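Local coordinates for hypothetical protein APE0754 (Aeropyrum pernix, PDB 1TUA) that is of unknown function but, as a protein built from KH domains, probably binds RNA, at residues R121-E124 with Y130-V133. Numbering follows the deposited sequence.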
loop_
_atom_site.group_PDB
_atom_site.type_symbol
_atom_site.label_atom_id
_atom_site.label_comp_id
_atom_site.label_asym_id
_atom_site.label_seq_id
_atom_site.Cartn_x
_atom_site.Cartn_y
_atom_site.Cartn_z
ATOM N N ARG A 121 8.037 -0.246 -12.349
ATOM C CA ARG A 121 8.617 1.087 -12.203
ATOM C C ARG A 121 7.909 2.140 -13.053
ATOM O O ARG A 121 7.722 3.283 -12.612
ATOM C CB ARG A 121 10.111 1.066 -12.543
ATOM C CG ARG A 121 10.938 0.261 -11.566
ATOM C CD ARG A 121 12.433 0.409 -11.835
ATOM N NE ARG A 121 13.233 -0.318 -10.848
ATOM C CZ ARG A 121 13.243 -1.643 -10.720
ATOM N NH1 ARG A 121 12.494 -2.390 -11.523
ATOM N NH2 ARG A 121 13.992 -2.223 -9.788
ATOM N N THR A 122 7.520 1.765 -14.269
ATOM C CA THR A 122 6.825 2.697 -15.154
ATOM C C THR A 122 5.510 3.150 -14.528
ATOM O O THR A 122 5.185 4.332 -14.531
ATOM C CB THR A 122 6.527 2.059 -16.522
ATOM O OG1 THR A 122 7.764 1.769 -17.181
ATOM C CG2 THR A 122 5.695 3.005 -17.391
ATOM N N ILE A 123 4.751 2.204 -13.990
ATOM C CA ILE A 123 3.491 2.555 -13.359
ATOM C C ILE A 123 3.751 3.448 -12.137
ATOM O O ILE A 123 3.055 4.441 -11.942
ATOM C CB ILE A 123 2.700 1.288 -12.961
ATOM C CG1 ILE A 123 2.343 0.500 -14.232
ATOM C CG2 ILE A 123 1.424 1.674 -12.203
ATOM C CD1 ILE A 123 1.653 -0.832 -13.989
ATOM N N GLU A 124 4.756 3.112 -11.327
ATOM C CA GLU A 124 5.086 3.931 -10.152
ATOM C C GLU A 124 5.447 5.370 -10.539
ATOM O O GLU A 124 4.998 6.330 -9.905
ATOM C CB GLU A 124 6.270 3.346 -9.383
ATOM C CG GLU A 124 6.011 2.053 -8.649
ATOM C CD GLU A 124 7.209 1.627 -7.808
ATOM O OE1 GLU A 124 8.347 1.679 -8.316
ATOM O OE2 GLU A 124 7.020 1.238 -6.640
ATOM N N TYR A 130 3.983 4.033 -4.653
ATOM C CA TYR A 130 4.919 2.970 -4.306
ATOM C C TYR A 130 4.106 1.711 -4.580
ATOM O O TYR A 130 2.949 1.627 -4.180
ATOM C CB TYR A 130 5.298 2.977 -2.820
ATOM C CG TYR A 130 6.213 4.096 -2.368
ATOM C CD1 TYR A 130 6.990 4.815 -3.279
ATOM C CD2 TYR A 130 6.323 4.412 -1.017
ATOM C CE1 TYR A 130 7.855 5.820 -2.849
ATOM C CE2 TYR A 130 7.182 5.410 -0.580
ATOM C CZ TYR A 130 7.944 6.109 -1.497
ATOM O OH TYR A 130 8.806 7.090 -1.054
ATOM N N ILE A 131 4.699 0.746 -5.266
ATOM C CA ILE A 131 3.999 -0.494 -5.581
ATOM C C ILE A 131 4.837 -1.701 -5.169
ATOM O O ILE A 131 6.016 -1.797 -5.514
ATOM C CB ILE A 131 3.683 -0.587 -7.108
ATOM C CG1 ILE A 131 2.730 0.542 -7.512
ATOM C CG2 ILE A 131 3.069 -1.944 -7.444
ATOM C CD1 ILE A 131 2.445 0.633 -9.009
ATOM N N ASN A 132 4.230 -2.608 -4.412
ATOM C CA ASN A 132 4.920 -3.817 -3.992
ATOM C C ASN A 132 4.194 -5.034 -4.537
ATOM O O ASN A 132 2.992 -5.185 -4.346
ATOM C CB ASN A 132 4.988 -3.923 -2.466
ATOM C CG ASN A 132 5.828 -5.105 -2.011
ATOM O OD1 ASN A 132 5.316 -6.202 -1.768
ATOM N ND2 ASN A 132 7.129 -4.891 -1.927
ATOM N N VAL A 133 4.926 -5.891 -5.236
ATOM C CA VAL A 133 4.342 -7.104 -5.783
ATOM C C VAL A 133 4.727 -8.241 -4.844
ATOM O O VAL A 133 5.857 -8.733 -4.876
ATOM C CB VAL A 133 4.870 -7.402 -7.207
ATOM C CG1 VAL A 133 4.226 -8.668 -7.747
ATOM C CG2 VAL A 133 4.568 -6.233 -8.122
#
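Tyr130, first residue of the edge strand 130-133, meets Glu124 of helix 118-127 through its backbone: OE2 of Glu124 lies 3.6 Å from CA of Tyr130. The side chain of Tyr130 starts away from the helix, and its electron-rich ring makes cation-pi contacts with Lys78 and Arg81 and touches Phe74. On its inner edge Tyr130 pairs with Ile141 of the neighbouring strand; the next amide, that of Ile131, points outward and needs a partner that no further strand of the chain supplies. Glu124 provides it: Ile131 N donates to Glu124 OE2 over 2.7 Å (N-H...O 160°), and OE2 accepts through its anti lone pair, on the side away from the other oxygen. A glutamate suits the position because its chain, extended beyond CG, spans the gap from helix to strand; the side chains of Glu124 and Ile131 run past each other in opposite directions, Glu124 CG 3.8 Å from Ile131 CG1. Arg120 forms a salt bridge with the same OE2 and a weak hydrogen bond to Ile131 O, so the strand edge is held through both its N-H and its C=O. With an alanine here in place of Glu124, the Ile131 amide would probably lose this acceptor and Arg120 this salt-bridge partner. The side chain of Ile131 starts toward the helix; CG1 anti to the carbonyl carbon (chi1 -63°) and an extended CB-CG1 bond (chi2 175°) carry CD1 to 3.5 Å from CG2 of Ile123, the two chains crossing at about a right angle. Branched apolar residues suit this buried face, which Ile123 continues to Ala150, Ala153 and Ile154 of helix 144-158. Such a helix laid against the outer strand of a three-stranded antiparallel sheet, ordered 1-3-2, is characteristic of the type I KH fold.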